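Local coordinates for protein mannan endo-1,4-beta-mannosidase (PDB 4OOU) that hydrolyses beta-1,4-mannosidic linkages at random within mannans, galactomannans and glucomannans as a secreted glycoside hydrolase family 5 enzyme, at residues G41-W46 with T79-V84; S242-T247 with K287-A292; D250-R255 with R298-V303; I310-S315 with L339-N344. All coordinates share one frame; numbering follows the deposited sequence.

Contact 1: G41-W46 with T79-V84; sequences GVNFAW and TARVWV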
# COMPACT_ATOMS: atom_id res chain seq x y z
N GLY A 41 -10.75 4.69 -5.34
CA GLY A 41 -10.55 3.46 -6.05
C GLY A 41 -10.57 2.21 -5.21
O GLY A 41 -11.21 2.17 -4.16
N VAL A 42 -9.88 1.19 -5.70
CA VAL A 42 -9.99 -0.15 -5.14
C VAL A 42 -8.65 -0.87 -5.00
O VAL A 42 -7.64 -0.51 -5.65
CB VAL A 42 -10.86 -1.04 -6.05
CG1 VAL A 42 -12.09 -0.28 -6.49
CG2 VAL A 42 -10.10 -1.49 -7.28
N ASN A 43 -8.69 -1.91 -4.19
CA ASN A 43 -7.68 -2.94 -4.21
C ASN A 43 -8.12 -4.02 -5.20
O ASN A 43 -9.28 -4.42 -5.16
CB ASN A 43 -7.60 -3.62 -2.86
CG ASN A 43 -6.93 -2.79 -1.84
OD1 ASN A 43 -5.72 -2.93 -1.65
ND2 ASN A 43 -7.69 -1.95 -1.14
N PHE A 44 -7.20 -4.52 -6.03
CA PHE A 44 -7.57 -5.62 -6.91
C PHE A 44 -7.87 -6.86 -6.09
O PHE A 44 -8.96 -7.45 -6.25
CB PHE A 44 -6.59 -5.88 -8.06
CG PHE A 44 -6.68 -4.88 -9.20
CD1 PHE A 44 -7.83 -4.13 -9.45
CD2 PHE A 44 -5.59 -4.70 -10.07
CE1 PHE A 44 -7.90 -3.22 -10.51
CE2 PHE A 44 -5.66 -3.81 -11.13
CZ PHE A 44 -6.81 -3.06 -11.35
N ALA A 45 -6.95 -7.29 -5.22
CA ALA A 45 -5.54 -6.87 -5.10
C ALA A 45 -4.68 -7.82 -5.93
O ALA A 45 -3.46 -7.66 -6.00
CB ALA A 45 -5.10 -6.92 -3.64
N TRP A 46 -5.32 -8.84 -6.51
CA TRP A 46 -4.67 -9.75 -7.43
C TRP A 46 -5.72 -10.39 -8.33
O TRP A 46 -6.91 -10.16 -8.18
CB TRP A 46 -3.88 -10.80 -6.65
CG TRP A 46 -4.73 -11.57 -5.71
CD1 TRP A 46 -5.54 -12.62 -6.02
CD2 TRP A 46 -4.91 -11.33 -4.31
NE1 TRP A 46 -6.19 -13.07 -4.90
CE2 TRP A 46 -5.82 -12.29 -3.83
CE3 TRP A 46 -4.37 -10.39 -3.41
CZ2 TRP A 46 -6.22 -12.35 -2.48
CZ3 TRP A 46 -4.76 -10.47 -2.05
CH2 TRP A 46 -5.67 -11.45 -1.61
N THR A 79 -7.35 5.06 -8.85
CA THR A 79 -6.27 4.35 -8.20
C THR A 79 -6.61 2.88 -8.06
O THR A 79 -7.74 2.53 -7.76
CB THR A 79 -5.99 4.96 -6.80
OG1 THR A 79 -5.42 6.26 -6.96
CG2 THR A 79 -5.02 4.11 -5.99
N ALA A 80 -5.61 2.04 -8.27
CA ALA A 80 -5.69 0.62 -7.96
C ALA A 80 -4.46 0.18 -7.16
O ALA A 80 -3.33 0.47 -7.54
CB ALA A 80 -5.80 -0.19 -9.24
N ARG A 81 -4.69 -0.51 -6.04
CA ARG A 81 -3.62 -1.11 -5.25
C ARG A 81 -3.53 -2.59 -5.66
O ARG A 81 -4.55 -3.33 -5.68
CB ARG A 81 -3.94 -0.96 -3.77
CG ARG A 81 -2.87 -1.37 -2.77
CD ARG A 81 -3.44 -1.18 -1.37
NE ARG A 81 -2.53 -1.56 -0.31
CZ ARG A 81 -2.71 -2.54 0.56
NH1 ARG A 81 -3.79 -3.34 0.52
NH2 ARG A 81 -1.81 -2.73 1.52
N VAL A 82 -2.32 -3.02 -6.01
CA VAL A 82 -2.14 -4.33 -6.58
C VAL A 82 -0.83 -4.94 -6.11
O VAL A 82 0.17 -4.26 -6.04
CB VAL A 82 -2.21 -4.27 -8.12
CG1 VAL A 82 -1.31 -3.20 -8.66
CG2 VAL A 82 -1.89 -5.63 -8.75
N TRP A 83 -0.89 -6.23 -5.79
CA TRP A 83 0.14 -6.93 -5.05
C TRP A 83 1.12 -7.62 -6.00
O TRP A 83 0.72 -8.13 -7.05
CB TRP A 83 -0.53 -7.96 -4.13
CG TRP A 83 -1.27 -7.38 -2.93
CD1 TRP A 83 -1.84 -6.15 -2.81
CD2 TRP A 83 -1.52 -8.05 -1.70
NE1 TRP A 83 -2.40 -6.00 -1.58
CE2 TRP A 83 -2.23 -7.16 -0.88
CE3 TRP A 83 -1.21 -9.31 -1.21
CZ2 TRP A 83 -2.61 -7.48 0.39
CZ3 TRP A 83 -1.59 -9.64 0.06
CH2 TRP A 83 -2.28 -8.73 0.85
N VAL A 84 2.41 -7.63 -5.63
CA VAL A 84 3.49 -8.15 -6.50
C VAL A 84 4.22 -9.41 -5.98
O VAL A 84 3.90 -10.53 -6.41
CB VAL A 84 4.51 -7.05 -6.89
CG1 VAL A 84 5.39 -7.54 -8.05
CG2 VAL A 84 3.79 -5.77 -7.30

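Contact 2: S242-T247 with K287-A292; sequences SWSELT and KWNQNA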
# COMPACT_ATOMS: atom_id res chain seq x y z
N SER A 242 -0.89 -0.47 7.41
CA SER A 242 -1.18 -1.19 8.65
C SER A 242 -2.56 -1.78 8.66
O SER A 242 -3.49 -1.28 7.99
CB SER A 242 -0.99 -0.32 9.87
OG SER A 242 0.40 -0.23 10.15
N TRP A 243 -2.71 -2.84 9.44
CA TRP A 243 -3.99 -3.54 9.53
C TRP A 243 -5.08 -2.73 10.20
O TRP A 243 -6.24 -3.01 9.97
CB TRP A 243 -3.82 -4.92 10.17
CG TRP A 243 -4.46 -5.24 11.46
CD1 TRP A 243 -5.55 -6.07 11.66
CD2 TRP A 243 -3.97 -4.90 12.76
NE1 TRP A 243 -5.78 -6.23 13.02
CE2 TRP A 243 -4.83 -5.53 13.71
CE3 TRP A 243 -2.90 -4.13 13.22
CZ2 TRP A 243 -4.65 -5.39 15.08
CZ3 TRP A 243 -2.74 -3.98 14.60
CH2 TRP A 243 -3.62 -4.62 15.51
N SER A 244 -4.70 -1.70 10.96
CA SER A 244 -5.60 -0.95 11.84
C SER A 244 -5.01 0.40 12.13
O SER A 244 -3.81 0.59 12.00
CB SER A 244 -5.66 -1.66 13.18
OG SER A 244 -6.68 -1.12 13.97
N GLU A 245 -5.86 1.33 12.57
CA GLU A 245 -5.42 2.63 13.11
C GLU A 245 -4.35 2.54 14.23
O GLU A 245 -3.48 3.43 14.31
CB GLU A 245 -6.66 3.39 13.62
CG GLU A 245 -7.33 2.80 14.87
CD GLU A 245 -8.37 1.72 14.63
OE1 GLU A 245 -8.68 1.34 13.47
OE2 GLU A 245 -8.88 1.21 15.65
N LEU A 246 -4.43 1.46 15.03
CA LEU A 246 -3.65 1.23 16.29
C LEU A 246 -2.15 1.46 16.27
O LEU A 246 -1.49 1.59 17.33
CB LEU A 246 -3.85 -0.21 16.76
CG LEU A 246 -5.04 -0.64 17.64
CD1 LEU A 246 -6.11 0.41 17.87
CD2 LEU A 246 -5.68 -1.89 17.07
N THR A 247 -1.61 1.50 15.07
CA THR A 247 -0.19 1.43 14.90
C THR A 247 0.32 2.55 14.00
O THR A 247 1.50 2.61 13.66
CB THR A 247 0.14 0.02 14.40
OG1 THR A 247 1.50 -0.27 14.63
CG2 THR A 247 -0.14 -0.12 12.98
N LYS A 287 -19.42 -3.65 14.28
CA LYS A 287 -18.98 -2.50 15.08
C LYS A 287 -17.54 -2.13 14.81
O LYS A 287 -16.65 -2.95 14.94
CB LYS A 287 -19.18 -2.75 16.57
N TRP A 288 -17.33 -0.89 14.39
CA TRP A 288 -15.99 -0.33 14.24
C TRP A 288 -15.20 -0.33 15.56
O TRP A 288 -15.77 -0.32 16.63
CB TRP A 288 -16.08 1.14 13.78
CG TRP A 288 -16.65 1.40 12.42
CD1 TRP A 288 -17.75 2.14 12.14
CD2 TRP A 288 -16.13 0.97 11.16
NE1 TRP A 288 -17.96 2.20 10.78
CE2 TRP A 288 -16.98 1.48 10.16
CE3 TRP A 288 -15.02 0.22 10.78
CZ2 TRP A 288 -16.78 1.25 8.81
CZ3 TRP A 288 -14.83 -0.01 9.44
CH2 TRP A 288 -15.70 0.50 8.47
N ASN A 289 -13.88 -0.32 15.47
CA ASN A 289 -13.05 0.10 16.61
C ASN A 289 -13.41 1.54 17.10
O ASN A 289 -13.93 2.34 16.35
CB ASN A 289 -11.56 0.04 16.26
CG ASN A 289 -11.06 -1.38 16.00
OD1 ASN A 289 -11.75 -2.39 16.22
ND2 ASN A 289 -9.83 -1.45 15.54
N GLN A 290 -13.13 1.83 18.37
CA GLN A 290 -13.46 3.13 18.98
C GLN A 290 -13.07 4.35 18.13
O GLN A 290 -13.88 5.24 17.85
CB GLN A 290 -12.76 3.26 20.34
CG GLN A 290 -13.70 3.31 21.51
CD GLN A 290 -14.72 4.40 21.32
OE1 GLN A 290 -14.38 5.58 21.38
NE2 GLN A 290 -15.98 4.02 21.04
N ASN A 291 -11.80 4.38 17.75
CA ASN A 291 -11.24 5.53 17.08
C ASN A 291 -10.73 5.12 15.71
O ASN A 291 -9.68 5.57 15.26
CB ASN A 291 -10.14 6.14 17.94
CG ASN A 291 -10.61 6.37 19.38
OD1 ASN A 291 -11.64 7.01 19.61
ND2 ASN A 291 -9.85 5.82 20.34
N ALA A 292 -11.51 4.26 15.06
CA ALA A 292 -11.23 3.82 13.71
C ALA A 292 -11.58 4.94 12.75
O ALA A 292 -12.26 5.89 13.11
CB ALA A 292 -11.98 2.53 13.40
O HOH W 1 -9.74 2.54 17.73

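Contact 3: D250-R255 with R298-V303; sequences DSFGYR and RWAYNV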
# COMPACT_ATOMS: atom_id res chain seq x y z
N ASP A 250 -0.09 8.46 17.08
CA ASP A 250 0.29 8.60 18.49
C ASP A 250 -0.90 9.02 19.36
O ASP A 250 -0.82 9.00 20.60
CB ASP A 250 1.48 9.53 18.65
CG ASP A 250 2.73 8.87 18.18
OD1 ASP A 250 3.01 7.77 18.67
OD2 ASP A 250 3.40 9.41 17.28
N SER A 251 -2.01 9.35 18.72
CA SER A 251 -3.23 9.70 19.45
C SER A 251 -3.78 8.52 20.30
O SER A 251 -3.27 7.39 20.24
CB SER A 251 -4.27 10.24 18.47
OG SER A 251 -3.80 11.44 17.89
N PHE A 252 -4.78 8.81 21.12
CA PHE A 252 -5.63 7.77 21.76
C PHE A 252 -4.90 6.74 22.62
O PHE A 252 -5.49 5.68 22.95
CB PHE A 252 -6.43 7.01 20.71
CG PHE A 252 -7.21 7.90 19.77
CD1 PHE A 252 -8.36 8.56 20.22
CD2 PHE A 252 -6.82 8.08 18.46
CE1 PHE A 252 -9.12 9.36 19.38
CE2 PHE A 252 -7.57 8.88 17.61
CZ PHE A 252 -8.72 9.52 18.07
N GLY A 253 -3.65 7.04 23.00
CA GLY A 253 -2.77 6.09 23.68
C GLY A 253 -2.13 5.04 22.78
O GLY A 253 -1.41 4.16 23.25
N TYR A 254 -2.41 5.11 21.49
CA TYR A 254 -1.81 4.20 20.53
C TYR A 254 -0.41 4.70 20.18
O TYR A 254 0.02 5.76 20.65
CB TYR A 254 -2.63 4.19 19.26
CG TYR A 254 -4.10 3.95 19.44
CD1 TYR A 254 -4.60 3.16 20.50
CD2 TYR A 254 -5.00 4.45 18.50
CE1 TYR A 254 -5.95 2.92 20.62
CE2 TYR A 254 -6.34 4.20 18.61
CZ TYR A 254 -6.82 3.44 19.68
OH TYR A 254 -8.18 3.23 19.78
N ARG A 255 0.27 3.95 19.32
CA ARG A 255 1.61 4.30 18.90
C ARG A 255 1.73 4.32 17.39
O ARG A 255 1.25 3.42 16.72
CB ARG A 255 2.57 3.26 19.48
CG ARG A 255 4.04 3.46 19.14
CD ARG A 255 4.68 4.61 19.91
NE ARG A 255 4.34 4.58 21.34
CZ ARG A 255 3.78 5.58 22.02
NH1 ARG A 255 3.48 6.74 21.42
NH2 ARG A 255 3.52 5.42 23.31
N ARG A 298 -9.39 12.38 10.07
CA ARG A 298 -7.95 12.18 9.84
C ARG A 298 -7.11 13.04 10.78
O ARG A 298 -5.98 12.72 11.12
CB ARG A 298 -7.53 12.53 8.42
CG ARG A 298 -7.06 13.97 8.34
CD ARG A 298 -6.01 14.19 7.31
NE ARG A 298 -4.70 13.91 7.81
CZ ARG A 298 -3.63 14.16 7.07
NH1 ARG A 298 -3.79 14.69 5.89
NH2 ARG A 298 -2.41 13.88 7.51
N TRP A 299 -7.65 14.19 11.14
CA TRP A 299 -6.91 15.19 11.91
C TRP A 299 -6.73 14.66 13.32
O TRP A 299 -5.69 14.88 13.95
CB TRP A 299 -7.68 16.49 11.91
CG TRP A 299 -8.11 16.93 10.50
CD1 TRP A 299 -9.37 16.96 10.00
CD2 TRP A 299 -7.25 17.33 9.43
NE1 TRP A 299 -9.36 17.37 8.71
CE2 TRP A 299 -8.07 17.62 8.33
CE3 TRP A 299 -5.87 17.49 9.31
CZ2 TRP A 299 -7.55 18.05 7.11
CZ3 TRP A 299 -5.35 17.94 8.09
CH2 TRP A 299 -6.19 18.21 7.00
N ALA A 300 -7.75 13.93 13.78
CA ALA A 300 -7.70 13.24 15.05
C ALA A 300 -6.43 12.41 15.17
O ALA A 300 -5.90 12.25 16.26
CB ALA A 300 -8.93 12.35 15.24
N TYR A 301 -5.92 11.86 14.07
CA TYR A 301 -4.76 11.00 14.20
C TYR A 301 -3.46 11.82 14.40
O TYR A 301 -2.40 11.26 14.62
CB TYR A 301 -4.66 9.99 13.05
CG TYR A 301 -5.78 8.98 13.06
CD1 TYR A 301 -5.97 8.13 14.11
CD2 TYR A 301 -6.66 8.90 12.00
CE1 TYR A 301 -7.01 7.21 14.14
CE2 TYR A 301 -7.69 7.97 12.01
CZ TYR A 301 -7.87 7.13 13.10
OH TYR A 301 -8.91 6.21 13.08
N ASN A 302 -3.59 13.14 14.37
CA ASN A 302 -2.46 14.07 14.57
C ASN A 302 -1.27 13.58 13.77
O ASN A 302 -0.24 13.21 14.31
CB ASN A 302 -2.12 14.25 16.06
CG ASN A 302 -1.10 15.38 16.30
OD1 ASN A 302 -0.46 15.45 17.36
ND2 ASN A 302 -0.93 16.25 15.33
N VAL A 303 -1.44 13.54 12.46
CA VAL A 303 -0.44 12.91 11.59
C VAL A 303 -0.29 13.70 10.25
O VAL A 303 0.03 13.15 9.19
CB VAL A 303 -0.83 11.44 11.46
CG1 VAL A 303 -1.71 11.17 10.24
CG2 VAL A 303 0.38 10.56 11.52

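Contact 4: I310-S315 with L339-N344; sequences IGEFAS and LTWQFN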
# COMPACT_ATOMS: atom_id res chain seq x y z
N ILE A 310 -6.85 5.72 3.53
CA ILE A 310 -7.55 4.53 3.97
C ILE A 310 -7.35 3.46 2.91
O ILE A 310 -8.03 3.45 1.88
CB ILE A 310 -9.05 4.76 4.22
CG1 ILE A 310 -9.21 5.97 5.16
CG2 ILE A 310 -9.67 3.47 4.79
CD1 ILE A 310 -10.64 6.39 5.46
N GLY A 311 -6.44 2.53 3.20
CA GLY A 311 -5.82 1.68 2.18
C GLY A 311 -6.68 0.51 1.79
O GLY A 311 -6.65 0.06 0.63
N GLU A 312 -7.44 0.02 2.76
CA GLU A 312 -8.49 -0.95 2.51
C GLU A 312 -9.70 -0.70 3.40
O GLU A 312 -9.57 -0.24 4.54
CB GLU A 312 -8.04 -2.35 2.83
CG GLU A 312 -6.72 -2.84 2.23
CD GLU A 312 -6.34 -4.19 2.81
OE1 GLU A 312 -7.16 -4.77 3.59
OE2 GLU A 312 -5.23 -4.67 2.52
N PHE A 313 -10.88 -1.01 2.88
CA PHE A 313 -12.09 -1.06 3.68
C PHE A 313 -13.18 -1.79 2.89
O PHE A 313 -13.05 -1.98 1.70
CB PHE A 313 -12.52 0.36 4.06
CG PHE A 313 -13.18 1.12 2.95
CD1 PHE A 313 -12.43 1.84 2.04
CD2 PHE A 313 -14.57 1.11 2.82
CE1 PHE A 313 -13.04 2.55 1.03
CE2 PHE A 313 -15.19 1.82 1.82
CZ PHE A 313 -14.41 2.53 0.91
N ALA A 314 -14.27 -2.18 3.53
CA ALA A 314 -15.36 -2.78 2.78
C ALA A 314 -16.75 -2.54 3.38
O ALA A 314 -16.91 -2.69 4.59
CB ALA A 314 -15.12 -4.27 2.64
N SER A 315 -17.73 -2.19 2.51
CA SER A 315 -19.16 -1.94 2.89
C SER A 315 -19.67 -3.00 3.81
O SER A 315 -20.39 -2.74 4.76
CB SER A 315 -20.12 -2.02 1.70
OG SER A 315 -19.55 -1.52 0.51
N LEU A 339 -9.91 3.19 -0.44
CA LEU A 339 -9.74 2.06 -1.37
C LEU A 339 -10.46 0.85 -0.84
O LEU A 339 -10.17 0.40 0.27
CB LEU A 339 -8.24 1.72 -1.50
CG LEU A 339 -7.38 2.25 -2.64
CD1 LEU A 339 -7.73 3.66 -3.02
CD2 LEU A 339 -5.93 2.18 -2.25
N THR A 340 -11.36 0.30 -1.64
CA THR A 340 -12.19 -0.82 -1.20
C THR A 340 -11.41 -2.10 -1.30
O THR A 340 -10.39 -2.16 -1.98
CB THR A 340 -13.50 -0.94 -2.04
OG1 THR A 340 -13.19 -0.91 -3.45
CG2 THR A 340 -14.46 0.20 -1.70
N TRP A 341 -11.90 -3.12 -0.61
CA TRP A 341 -11.34 -4.44 -0.69
C TRP A 341 -12.47 -5.44 -1.09
O TRP A 341 -13.48 -5.45 -0.43
CB TRP A 341 -10.75 -4.86 0.67
CG TRP A 341 -10.10 -6.20 0.58
CD1 TRP A 341 -10.71 -7.40 0.73
CD2 TRP A 341 -8.73 -6.49 0.25
NE1 TRP A 341 -9.82 -8.42 0.51
CE2 TRP A 341 -8.60 -7.88 0.22
CE3 TRP A 341 -7.61 -5.70 -0.01
CZ2 TRP A 341 -7.38 -8.51 -0.05
CZ3 TRP A 341 -6.41 -6.31 -0.29
CH2 TRP A 341 -6.30 -7.71 -0.31
N GLN A 342 -12.34 -6.22 -2.18
CA GLN A 342 -11.32 -6.05 -3.25
C GLN A 342 -11.99 -6.49 -4.54
O GLN A 342 -13.03 -7.17 -4.50
CB GLN A 342 -10.10 -6.93 -3.01
CG GLN A 342 -10.40 -8.41 -3.21
CD GLN A 342 -9.28 -9.36 -2.82
OE1 GLN A 342 -9.54 -10.44 -2.28
NE2 GLN A 342 -8.05 -8.97 -3.11
N PHE A 343 -11.41 -6.14 -5.67
CA PHE A 343 -12.16 -6.22 -6.92
C PHE A 343 -12.45 -7.65 -7.36
O PHE A 343 -13.54 -7.95 -7.85
CB PHE A 343 -11.46 -5.45 -8.04
CG PHE A 343 -12.40 -4.65 -8.87
CD1 PHE A 343 -13.18 -3.65 -8.29
CD2 PHE A 343 -12.53 -4.90 -10.25
CE1 PHE A 343 -14.06 -2.91 -9.07
CE2 PHE A 343 -13.41 -4.16 -11.02
CZ PHE A 343 -14.18 -3.17 -10.43
N ASN A 344 -11.49 -8.55 -7.17
CA ASN A 344 -11.74 -9.95 -7.51
C ASN A 344 -12.81 -10.67 -6.63
O ASN A 344 -13.11 -11.84 -6.87
CB ASN A 344 -10.44 -10.72 -7.46
CG ASN A 344 -9.96 -10.93 -6.06
OD1 ASN A 344 -10.77 -11.08 -5.15
ND2 ASN A 344 -8.64 -10.96 -5.88

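Contact 1: G41-W46 with T79-V84
Strands 35-43 and 79-86, the first two of the TIM barrel, run side by side here, with Val42 bonded to Thr79 and Arg81. Their segments lie 8° from parallel with axes 4.8 Å apart at closest approach. Val42 N donates to Thr79 O at 3.3 Å, and Arg81 N returns a bond to Val42 O at 3.0 Å. Beyond the Asn43-Arg81 bridge the pairing goes on, with Phe44 N bonded to Arg81 O and Trp83 N to Ala45 O, each pair 2.9 Å apart. Helix 58-74 connects the two strands, so this is a beta-alpha-beta crossover. On its helix side Ala80 CB sits over one face of the Phe44 ring, 4.0 Å from the centroid, while helix residues Leu65 and Ile69 also touch that ring. A cis peptide joins Phe44 to Ala45. The methyl of Ala45 rests on the five-membered ring of Trp83, a CH-pi contact of 3.6 Å from CB to centroid. Trp46 turns an edge, CZ3 foremost, to the same face of Trp83, in an edge-to-face pair with planes at 60° and six-membered centroids 5.2 Å apart. Trp83 binds substrate, and its buried NE1 finds no partner in the model. Arg81 runs extended as far as NE, its CG anti to the backbone N (chi1 -173°); its guanidinium makes salt bridges to Glu177 and Glu312 and a hydrogen bond to Asn180.

Contact 2: S242-T247 with K287-A292
Glu245 OE2 is gripped by two donors, Asn289 ND2 at 2.8 Å and a water whose oxygen lies 2.6 Å from OE2. The amide bond arrives on the syn side of OE2, 23° out of the carboxylate plane, yet OE2 lies close to the amide plane of Asn289; the two planes stand 72° apart. The same water accepts from Asn291 N at 2.8 Å, tying the carboxylate to the backbone of the type I turn Asn289 to Ala292. The other oxygen, Glu245 OE1, takes a weak bond from Ser244 OG at 3.2 Å and lies 3.5 Å from the Ala292 methyl carbon CB. A bend at chi2 (-87°) folds CD back from an extended course. An alanine at Glu245 would probably leave Asn289 ND2 and the bridging water without their shared acceptor and free the Asn289 amide to turn. Substrate-binding residues adjoin the contact: Trp243 belongs to the first loop, and the side chain of Asn289 lies about 4 Å from that of His284. The loops follow strands 238-241 and 277-281 of the barrel and precede helix 260-267 and strand 308-313; Glu245 packs on Met279 and Ala292 on Thr281, both of strand 277-281.

Contact 3: D250-R255 with R298-V303
Ser251 and Ala300 carry a hydrogen bond between two loops at the surface of the TIM barrel, one following strand 238-241 and the other strand 277-281: Ser251 OG donates to Ala300 O at 2.8 Å. The hydroxyl oxygen lies in the carbonyl plane at a C=O...donor angle of 153°. Ser251 OG stands anti to its own carbonyl carbon (chi1 -64°), turned to the side on which Ala300 O lies. Thr249, just before the first segment, adds a second link through its hydroxyl to Tyr301 O.

Apolar contact comes from Phe252. Its CZ meets Ala300 CB at 4.0 Å, and its CE2 meets Tyr301 CE1 at 3.9 Å. The two rings are inclined at 71° with centroids 6.0 Å apart. The Tyr301 ring also touches Pro293, Val296 and Met279, and its hydroxyl lies very close to Asn291 O, in a bond whose length in the model is doubtful.

Backbone bonds shape each loop from within. Tyr254 N reaches Ser251 O at 2.7 Å, across a bend where Phe252 and Gly253 both have positive phi. In the other loop Tyr301 N bonds to Arg298 O at 3.1 Å and Asn302 N to Trp299 O at 2.8 Å, so the chain coils briefly without a regular helix.

The salt bridges of Asp250, to Arg255 through OD1 and to Lys259 through OD2, stay within the first loop. Between the two segments the chemistry is therefore mostly apolar, with one directed hydroxyl-carbonyl bond beside a small hydrocarbon patch.

Contact 4: I310-S315 with L339-N344
Leu339 N donates to Ile310 O at 3.0 Å, and Trp341 N donates to Phe313 O at 2.8 Å; these bonds join the two segments on either side of a weaker one. Between them the bond from Phe313 N to Leu339 O is weak, 3.1 Å long with an N-H...O angle of only 120°, and Glu312 CA approaches the same Leu339 O at 3.1 Å in a CA-H...O contact. The acceptors Gly311 O and Thr340 O are both served by Asn43 ND2 of the adjoining strand, and Thr340 OG1 bonds to Gln356.

The segments lie at the ends of strands 308-313 and 337-340, the seventh and eighth of the TIM barrel, connected through helix 323-332 as a beta-alpha-beta unit. Glu312, probably the nucleophile, stands at the end of the seventh strand, as in other family 5 hydrolases. Its OE2 takes the Arg81 salt bridge and a hydrogen bond with a bound Tris, probably from the crystallisation liquor; the bond of OE1 to Tyr282 OH is modelled very short.

Extended beyond CG (chi2 172°), Glu312 lies alongside the indole of substrate-binding Trp341, its CD 3.4 Å from Trp341 CE3 and its carboxylate inclined 31° to the ring. OE1 sits over one indole face, toward the rim; Gln342 CB lies over the opposite face, beyond a cis peptide. An alanine at Glu312 would probably leave Arg81 without one carboxylate mate and open a gap beside the Trp341 ring. On the helix side, Phe313 CZ meets Thr340 CG2 at 3.5 Å, and Leu326 also packs on Phe313.

Contacts 1 and 4 share the barrel sheet: their centres are 9 Å apart, and strands 35-43 and 337-340 are neighbours, so together they close the barrel where its first and last strands meet. Asn43 N lies 2.8 Å from Thr340 O across that seam, a probable hydrogen bond. Contacts 2 and 3 lie on the loops that follow strands 238-241 and 277-281, with centres 11 Å apart; their segments alternate along the chain, 242-247, 250-255, 287-292, 298-303. Contact 1 closes before all of these, and contact 4 opens after them. Contact 2, about 15 Å centre to centre from contact 4, includes substrate-binding Trp243 in its first segment, whereas contact 3 lies farther out at the surface.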